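Local atomic coordinates of L-threonine dehydrogenase (Flavobacterium frigidimaris, PDB entry 2YY7), a protein that probably catalyses the NAD-dependent oxidation of L-threonine at its 3-hydroxyl, as a member of the epimerase-like short-chain dehydrogenase family. Residues K199-T209 and E262-Q273; Y187-A195 and F247-I256. All blocks are in the same frame, centred on the assembly; numbering follows the deposited sequence.

Interaction 1: residues K199-T209 and E262-Q273; sequences KKYECFLSSET and EFTITYEPDFRQ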
# COMPACT_ATOMS: atom_id res chain seq x y z
N LYS A 199 41.11 -6.49 -6.57
CA LYS A 199 41.78 -5.84 -5.46
C LYS A 199 41.39 -4.36 -5.38
O LYS A 199 42.10 -3.56 -4.77
CB LYS A 199 43.30 -5.96 -5.61
CG LYS A 199 43.97 -6.66 -4.45
CD LYS A 199 43.48 -8.09 -4.28
CE LYS A 199 43.89 -8.97 -5.46
NZ LYS A 199 43.53 -10.40 -5.23
N LYS A 200 40.27 -4.02 -6.01
CA LYS A 200 39.75 -2.66 -6.01
C LYS A 200 38.27 -2.71 -6.40
O LYS A 200 37.83 -3.64 -7.07
CB LYS A 200 40.53 -1.77 -7.00
CG LYS A 200 40.46 -2.22 -8.44
CD LYS A 200 41.30 -1.31 -9.34
CE LYS A 200 42.76 -1.27 -8.88
NZ LYS A 200 43.60 -0.39 -9.75
N TYR A 201 37.51 -1.71 -5.98
CA TYR A 201 36.08 -1.69 -6.28
C TYR A 201 35.54 -0.27 -6.42
O TYR A 201 35.97 0.65 -5.72
CB TYR A 201 35.32 -2.42 -5.16
CG TYR A 201 33.80 -2.37 -5.27
CD1 TYR A 201 33.02 -1.95 -4.19
CD2 TYR A 201 33.15 -2.76 -6.44
CE1 TYR A 201 31.64 -1.90 -4.28
CE2 TYR A 201 31.76 -2.72 -6.54
CZ TYR A 201 31.01 -2.29 -5.45
OH TYR A 201 29.64 -2.23 -5.53
N GLU A 202 34.61 -0.10 -7.35
CA GLU A 202 33.96 1.18 -7.56
C GLU A 202 32.53 1.00 -7.06
O GLU A 202 31.70 0.36 -7.71
CB GLU A 202 33.99 1.56 -9.05
CG GLU A 202 35.41 1.86 -9.55
CD GLU A 202 35.45 2.38 -10.98
OE1 GLU A 202 36.55 2.74 -11.45
OE2 GLU A 202 34.39 2.43 -11.62
N CYS A 203 32.27 1.55 -5.88
CA CYS A 203 30.98 1.45 -5.20
C CYS A 203 29.89 2.37 -5.77
O CYS A 203 30.15 3.54 -6.05
CB CYS A 203 31.19 1.77 -3.72
SG CYS A 203 29.86 1.30 -2.61
N PHE A 204 28.67 1.85 -5.93
CA PHE A 204 27.58 2.65 -6.46
C PHE A 204 26.77 3.42 -5.41
O PHE A 204 25.70 3.95 -5.70
CB PHE A 204 26.66 1.80 -7.36
CG PHE A 204 25.95 0.69 -6.64
CD1 PHE A 204 24.87 0.96 -5.79
CD2 PHE A 204 26.31 -0.64 -6.85
CE1 PHE A 204 24.17 -0.07 -5.18
CE2 PHE A 204 25.61 -1.68 -6.24
CZ PHE A 204 24.54 -1.40 -5.40
N LEU A 205 27.30 3.47 -4.19
CA LEU A 205 26.69 4.19 -3.08
C LEU A 205 27.81 4.99 -2.40
O LEU A 205 28.95 4.53 -2.36
CB LEU A 205 26.07 3.21 -2.08
CG LEU A 205 24.55 3.14 -1.95
CD1 LEU A 205 23.86 3.19 -3.31
CD2 LEU A 205 24.19 1.87 -1.21
N SER A 206 27.49 6.17 -1.87
CA SER A 206 28.50 7.00 -1.20
C SER A 206 29.00 6.34 0.09
O SER A 206 28.27 5.58 0.74
CB SER A 206 27.93 8.40 -0.90
OG SER A 206 26.71 8.33 -0.20
N SER A 207 30.24 6.65 0.45
CA SER A 207 30.93 6.06 1.60
C SER A 207 30.24 5.95 2.95
O SER A 207 30.44 4.96 3.66
CB SER A 207 32.30 6.73 1.80
OG SER A 207 32.18 8.00 2.42
N GLU A 208 29.43 6.93 3.34
CA GLU A 208 28.78 6.88 4.64
C GLU A 208 27.30 6.48 4.61
O GLU A 208 26.55 6.80 5.53
CB GLU A 208 28.92 8.23 5.36
CG GLU A 208 30.36 8.76 5.43
CD GLU A 208 31.35 7.72 5.92
OE1 GLU A 208 31.16 7.19 7.04
OE2 GLU A 208 32.32 7.42 5.19
N THR A 209 26.88 5.78 3.56
CA THR A 209 25.50 5.34 3.43
C THR A 209 25.27 4.14 4.34
O THR A 209 25.50 2.99 3.95
CB THR A 209 25.19 4.94 1.97
OG1 THR A 209 25.47 6.06 1.11
CG2 THR A 209 23.74 4.55 1.80
N GLU A 262 45.87 -4.51 0.37
CA GLU A 262 46.04 -3.66 -0.80
C GLU A 262 44.72 -3.22 -1.42
O GLU A 262 44.71 -2.43 -2.36
CB GLU A 262 46.89 -4.38 -1.85
CG GLU A 262 46.26 -5.66 -2.41
CD GLU A 262 46.52 -6.90 -1.57
OE1 GLU A 262 46.41 -6.83 -0.33
OE2 GLU A 262 46.83 -7.96 -2.16
N PHE A 263 43.61 -3.73 -0.90
CA PHE A 263 42.30 -3.37 -1.43
C PHE A 263 42.02 -1.87 -1.35
O PHE A 263 42.22 -1.25 -0.31
CB PHE A 263 41.19 -4.12 -0.68
CG PHE A 263 39.80 -3.72 -1.09
CD1 PHE A 263 39.37 -3.88 -2.40
CD2 PHE A 263 38.91 -3.18 -0.16
CE1 PHE A 263 38.08 -3.53 -2.79
CE2 PHE A 263 37.62 -2.82 -0.53
CZ PHE A 263 37.20 -3.00 -1.85
N THR A 264 41.53 -1.30 -2.44
CA THR A 264 41.19 0.11 -2.48
C THR A 264 39.77 0.28 -2.98
O THR A 264 39.26 -0.55 -3.74
CB THR A 264 42.14 0.90 -3.41
OG1 THR A 264 42.07 0.36 -4.73
CG2 THR A 264 43.57 0.81 -2.90
N ILE A 265 39.11 1.36 -2.57
CA ILE A 265 37.74 1.61 -2.97
C ILE A 265 37.47 3.07 -3.29
O ILE A 265 37.92 3.97 -2.58
CB ILE A 265 36.76 1.15 -1.86
CG1 ILE A 265 35.31 1.32 -2.31
CG2 ILE A 265 37.02 1.95 -0.58
CD1 ILE A 265 34.30 0.74 -1.33
N THR A 266 36.74 3.30 -4.38
CA THR A 266 36.35 4.64 -4.79
C THR A 266 34.83 4.64 -4.82
O THR A 266 34.21 3.57 -4.93
CB THR A 266 36.92 4.99 -6.19
OG1 THR A 266 36.50 4.01 -7.14
CG2 THR A 266 38.44 5.04 -6.14
N TYR A 267 34.22 5.81 -4.73
CA TYR A 267 32.77 5.92 -4.68
C TYR A 267 32.14 6.71 -5.84
O TYR A 267 32.41 7.90 -6.02
CB TYR A 267 32.38 6.54 -3.34
CG TYR A 267 32.88 5.74 -2.15
CD1 TYR A 267 32.17 4.63 -1.69
CD2 TYR A 267 34.09 6.04 -1.52
CE1 TYR A 267 32.64 3.84 -0.65
CE2 TYR A 267 34.58 5.26 -0.47
CZ TYR A 267 33.84 4.16 -0.04
OH TYR A 267 34.31 3.36 0.98
N GLU A 268 31.29 6.04 -6.61
CA GLU A 268 30.61 6.67 -7.74
C GLU A 268 29.11 6.37 -7.68
O GLU A 268 28.60 5.56 -8.45
CB GLU A 268 31.20 6.16 -9.05
CG GLU A 268 32.71 6.38 -9.15
CD GLU A 268 33.28 5.96 -10.49
OE1 GLU A 268 34.53 5.97 -10.63
OE2 GLU A 268 32.50 5.63 -11.41
N PRO A 269 28.39 7.04 -6.76
CA PRO A 269 26.95 6.88 -6.55
C PRO A 269 26.11 7.09 -7.81
O PRO A 269 26.35 8.02 -8.57
CB PRO A 269 26.64 7.93 -5.49
CG PRO A 269 27.92 8.07 -4.75
CD PRO A 269 28.94 8.07 -5.85
N ASP A 270 25.13 6.22 -8.03
CA ASP A 270 24.24 6.37 -9.18
C ASP A 270 22.79 6.43 -8.69
O ASP A 270 22.56 6.73 -7.52
CB ASP A 270 24.47 5.25 -10.22
CG ASP A 270 24.14 3.86 -9.70
OD1 ASP A 270 24.51 2.89 -10.40
OD2 ASP A 270 23.51 3.71 -8.63
N PHE A 271 21.83 6.16 -9.56
CA PHE A 271 20.42 6.24 -9.18
C PHE A 271 20.07 5.45 -7.92
O PHE A 271 19.13 5.79 -7.20
CB PHE A 271 19.51 5.82 -10.35
CG PHE A 271 19.30 4.33 -10.47
CD1 PHE A 271 18.28 3.70 -9.75
CD2 PHE A 271 20.10 3.56 -11.30
CE1 PHE A 271 18.07 2.32 -9.87
CE2 PHE A 271 19.90 2.19 -11.42
CZ PHE A 271 18.88 1.57 -10.70
N ARG A 272 20.84 4.40 -7.64
CA ARG A 272 20.58 3.59 -6.46
C ARG A 272 20.79 4.32 -5.14
O ARG A 272 20.27 3.91 -4.11
CB ARG A 272 21.42 2.31 -6.53
CG ARG A 272 20.91 1.39 -7.63
CD ARG A 272 21.84 0.24 -7.92
NE ARG A 272 23.03 0.66 -8.66
CZ ARG A 272 23.86 -0.19 -9.24
NH1 ARG A 272 24.92 0.27 -9.90
NH2 ARG A 272 23.63 -1.49 -9.17
N GLN A 273 21.54 5.42 -5.18
CA GLN A 273 21.78 6.22 -3.98
C GLN A 273 20.49 6.87 -3.50
O GLN A 273 20.26 7.03 -2.29
CB GLN A 273 22.79 7.34 -4.28
CG GLN A 273 23.12 8.20 -3.07
CD GLN A 273 23.94 7.46 -2.04
OE1 GLN A 273 23.65 7.48 -0.84
NE2 GLN A 273 24.99 6.79 -2.51
O HOH W 1 43.98 -1.60 -4.79
O HOH W 2 34.09 4.12 -13.53

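Interaction 2: residues Y187-A195 and F247-I256; sequences YAVDIFYKA and FTPTEIANEI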
# COMPACT_ATOMS: atom_id res chain seq x y z
N TYR A 187 25.80 -3.83 -3.45
CA TYR A 187 27.21 -3.45 -3.40
C TYR A 187 27.95 -4.25 -2.32
O TYR A 187 29.15 -4.49 -2.45
CB TYR A 187 27.38 -1.95 -3.11
CG TYR A 187 27.49 -1.62 -1.64
CD1 TYR A 187 26.36 -1.35 -0.87
CD2 TYR A 187 28.73 -1.64 -0.99
CE1 TYR A 187 26.46 -1.10 0.50
CE2 TYR A 187 28.84 -1.40 0.38
CZ TYR A 187 27.70 -1.13 1.12
OH TYR A 187 27.81 -0.90 2.47
N ALA A 188 27.24 -4.65 -1.27
CA ALA A 188 27.84 -5.40 -0.17
C ALA A 188 28.25 -6.81 -0.58
O ALA A 188 28.93 -7.52 0.17
CB ALA A 188 26.88 -5.45 1.02
N VAL A 189 27.81 -7.23 -1.76
CA VAL A 189 28.17 -8.54 -2.30
C VAL A 189 29.26 -8.29 -3.35
O VAL A 189 30.33 -8.89 -3.30
CB VAL A 189 26.96 -9.23 -2.96
CG1 VAL A 189 27.40 -10.53 -3.65
CG2 VAL A 189 25.90 -9.52 -1.91
N ASP A 190 28.98 -7.38 -4.27
CA ASP A 190 29.92 -7.04 -5.34
C ASP A 190 31.31 -6.69 -4.81
O ASP A 190 32.33 -7.11 -5.36
CB ASP A 190 29.38 -5.87 -6.15
CG ASP A 190 28.17 -6.25 -6.98
OD1 ASP A 190 27.54 -5.33 -7.55
OD2 ASP A 190 27.85 -7.45 -7.07
N ILE A 191 31.35 -5.90 -3.73
CA ILE A 191 32.61 -5.47 -3.13
C ILE A 191 33.52 -6.65 -2.83
O ILE A 191 34.74 -6.53 -2.91
CB ILE A 191 32.34 -4.67 -1.83
CG1 ILE A 191 33.63 -3.99 -1.36
CG2 ILE A 191 31.78 -5.59 -0.76
CD1 ILE A 191 33.42 -3.05 -0.18
N PHE A 192 32.94 -7.79 -2.48
CA PHE A 192 33.74 -8.98 -2.19
C PHE A 192 34.33 -9.57 -3.48
O PHE A 192 35.51 -9.91 -3.53
CB PHE A 192 32.89 -10.03 -1.46
CG PHE A 192 32.75 -9.76 0.03
CD1 PHE A 192 33.78 -10.07 0.91
CD2 PHE A 192 31.58 -9.19 0.54
CE1 PHE A 192 33.65 -9.81 2.28
CE2 PHE A 192 31.45 -8.92 1.90
CZ PHE A 192 32.49 -9.24 2.77
N TYR A 193 33.51 -9.68 -4.52
CA TYR A 193 34.00 -10.24 -5.78
C TYR A 193 35.09 -9.38 -6.42
O TYR A 193 36.08 -9.91 -6.94
CB TYR A 193 32.85 -10.44 -6.77
CG TYR A 193 31.96 -11.62 -6.41
CD1 TYR A 193 30.90 -11.48 -5.52
CD2 TYR A 193 32.22 -12.89 -6.94
CE1 TYR A 193 30.12 -12.57 -5.15
CE2 TYR A 193 31.44 -13.98 -6.57
CZ TYR A 193 30.40 -13.82 -5.68
OH TYR A 193 29.65 -14.91 -5.30
N LYS A 194 34.92 -8.06 -6.38
CA LYS A 194 35.89 -7.15 -6.97
C LYS A 194 37.15 -7.01 -6.11
O LYS A 194 38.24 -6.82 -6.63
CB LYS A 194 35.27 -5.76 -7.18
CG LYS A 194 34.06 -5.75 -8.10
CD LYS A 194 34.39 -6.26 -9.49
CE LYS A 194 33.16 -6.24 -10.37
NZ LYS A 194 33.39 -6.90 -11.68
N ALA A 195 36.99 -7.10 -4.79
CA ALA A 195 38.13 -7.00 -3.89
C ALA A 195 39.05 -8.19 -4.13
O ALA A 195 40.27 -8.04 -4.21
CB ALA A 195 37.66 -7.01 -2.43
N PHE A 247 25.92 -1.12 8.68
CA PHE A 247 27.25 -0.61 8.40
C PHE A 247 27.27 0.24 7.13
O PHE A 247 26.33 0.21 6.34
CB PHE A 247 28.26 -1.77 8.29
CG PHE A 247 27.95 -2.78 7.20
CD1 PHE A 247 28.17 -2.47 5.85
CD2 PHE A 247 27.46 -4.04 7.52
CE1 PHE A 247 27.91 -3.41 4.84
CE2 PHE A 247 27.20 -5.00 6.52
CZ PHE A 247 27.43 -4.68 5.18
N THR A 248 28.34 1.00 6.96
CA THR A 248 28.51 1.86 5.79
C THR A 248 29.51 1.19 4.86
O THR A 248 30.18 0.23 5.23
CB THR A 248 29.12 3.22 6.19
OG1 THR A 248 30.39 3.00 6.81
CG2 THR A 248 28.21 3.96 7.17
N PRO A 249 29.61 1.69 3.61
CA PRO A 249 30.57 1.09 2.68
C PRO A 249 31.99 1.22 3.25
O PRO A 249 32.80 0.31 3.13
CB PRO A 249 30.36 1.91 1.41
CG PRO A 249 28.89 2.20 1.46
CD PRO A 249 28.69 2.60 2.91
N THR A 250 32.27 2.37 3.87
CA THR A 250 33.59 2.60 4.46
C THR A 250 33.92 1.50 5.46
O THR A 250 35.03 0.96 5.46
CB THR A 250 33.67 3.97 5.19
OG1 THR A 250 33.42 5.03 4.26
CG2 THR A 250 35.05 4.16 5.81
N GLU A 251 32.95 1.15 6.29
CA GLU A 251 33.18 0.12 7.30
C GLU A 251 33.39 -1.28 6.71
O GLU A 251 34.29 -1.99 7.14
CB GLU A 251 32.02 0.09 8.31
CG GLU A 251 31.84 1.41 9.06
CD GLU A 251 30.61 1.43 9.95
OE1 GLU A 251 29.50 1.11 9.47
OE2 GLU A 251 30.74 1.79 11.14
N ILE A 252 32.57 -1.69 5.74
CA ILE A 252 32.75 -3.02 5.18
C ILE A 252 34.04 -3.10 4.36
O ILE A 252 34.70 -4.13 4.32
CB ILE A 252 31.54 -3.49 4.31
CG1 ILE A 252 31.83 -4.89 3.76
CG2 ILE A 252 31.28 -2.51 3.18
CD1 ILE A 252 30.63 -5.59 3.17
N ALA A 253 34.40 -1.99 3.72
CA ALA A 253 35.63 -1.94 2.93
C ALA A 253 36.83 -2.05 3.88
O ALA A 253 37.82 -2.69 3.56
CB ALA A 253 35.70 -0.63 2.13
N ASN A 254 36.71 -1.43 5.05
CA ASN A 254 37.78 -1.47 6.04
C ASN A 254 37.94 -2.87 6.63
O ASN A 254 39.05 -3.30 6.94
CB ASN A 254 37.53 -0.46 7.18
CG ASN A 254 37.83 0.97 6.77
OD1 ASN A 254 38.56 1.22 5.81
ND2 ASN A 254 37.28 1.93 7.52
N GLU A 255 36.83 -3.58 6.79
CA GLU A 255 36.90 -4.93 7.34
C GLU A 255 37.59 -5.83 6.31
O GLU A 255 38.39 -6.70 6.67
CB GLU A 255 35.50 -5.46 7.64
CG GLU A 255 35.51 -6.76 8.43
CD GLU A 255 36.10 -6.60 9.81
OE1 GLU A 255 36.54 -7.61 10.39
OE2 GLU A 255 36.12 -5.46 10.33
N ILE A 256 37.28 -5.62 5.04
CA ILE A 256 37.89 -6.40 3.96
C ILE A 256 39.39 -6.13 3.89
O ILE A 256 40.18 -7.04 3.60
CB ILE A 256 37.24 -6.06 2.59
CG1 ILE A 256 35.79 -6.56 2.57
CG2 ILE A 256 38.03 -6.70 1.45
CD1 ILE A 256 35.02 -6.16 1.34
O HOH W 3 25.73 0.24 3.75

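Interaction 1: residues K199-T209 and E262-Q273
Lys200 to Cys203 pair in register with Thr264 to Tyr267 as two parallel strands whose axes diverge by 17°. The backbone ladder alternates as parallel strands require: Tyr201 gives its N-H to Thr264 and its carbonyl to Thr266, and Cys203 does the same with Thr266 and Glu268. The shortest rung joins Glu268 N to Cys203 O at 2.8 Å; beyond it Asp270 N still reaches Phe204 O.

Past the strands the main side-chain contact is a cation-pi stack. A bend at chi3 (-74°) turns the end of the Arg272 chain over the Phe204 ring, where the guanidinium lies flat, planes 8° apart, with CZ 3.5 Å from the ring centroid. Asp270 fixes the rotation of that guanidinium side-on: its OD1 takes NH1 of Arg272 at 2.7 Å and its OD2 takes NE. OD2 also caps the backbone N of Arg272, where the chain turns into a helix.

A second ring, that of Tyr267, carries Ser207 CB over its centre, a CH-pi contact, while Cys203 CB packs obliquely against its CD1 at 3.6 Å.

Water bridges the more exposed side. Glu202 and Glu268 bring like charges together, OE2 of Glu202 lying 3.7 Å from OE1 of Glu268, and one water donates to both carboxylates, which probably eases the repulsion.

Tyr201, Cys203, Ile265 and Tyr267 share the other face of this two-stranded sheet, turned to the helices: Tyr201 packs on helix 187-197, and Phe263 and Tyr267 on helix 249-257.

Interaction 2: residues Y187-A195 and F247-I256
Tyr187 sends its hydroxyl across to the start of the opposite helix, where the nearest backbone nitrogen, that of Pro249, carries no hydrogen. The polar link is made instead through one water in the plane of the tyrosine ring, which accepts from Tyr187 OH at 2.7 Å and donates to Phe247 O. The same phenol meets Pro249 at about a right angle, its CZ 3.6 Å from Pro249 CG, while its OH touches the edge of the Phe247 ring. Replacing Tyr187 with an alanine would probably leave Pro249 CG without its aromatic cover and the bridging water without this donor.

Farther along the helices from this polar corner, their axes run 10.8 Å apart and inclined by 31°, and what meets is almost all hydrocarbon. Ile252 is a knob set into a hole formed by Tyr187, Ala188, Ile191 and Phe192; with CG1 anti to the backbone N (chi1 179°) and the chain extended, its CD1 reaches Phe192 CE2 at 3.7 Å. Ile191 runs antiparallel alongside Ile252 and sets CD1 against Ala253. One turn on, Ile256 divides its branches: CD1 lies over the face of the Phe192 ring and 3.7 Å from Ile191 CG1, and CG2 meets Ala195 CB at 3.9 Å.

The helix pair lies against strands 200-203 and 264-267, and Phe192 also touches Met307 of helix 300-311. Thr248 and Glu251 close a capping box at the start of helix 249-256: Glu251 N donates to Thr248 OG1, and Thr248 N to Glu251 OE1 at 2.8 Å. No direct hydrogen bond crosses between the segments, which implies that shape and the burial of branched and aromatic side chains hold these helices together, with the bridging water serving Tyr187 OH and Phe247 O at one end.

In the fold
The segments of the two contacts alternate along the chain: helix 187-197 runs on into strand 200-203, and helix 249-257 is followed by strand 264-267, so two helix-strand units lie side by side, helices paired in interaction 2 and strands in interaction 1. The helix pair is wholly buried, apolar, and nearer the NAD site, the side chain of Ala188 about 8 Å from that of Gln13. The strand pair lies farther out and is only partly buried, relying on backbone hydrogen bonds, charges and water. Tyr201 OH packs on Tyr187 CB, and Thr250 OG1 lies within hydrogen-bonding distance of both Ser207 O and Glu208 OE2, joining the two layers.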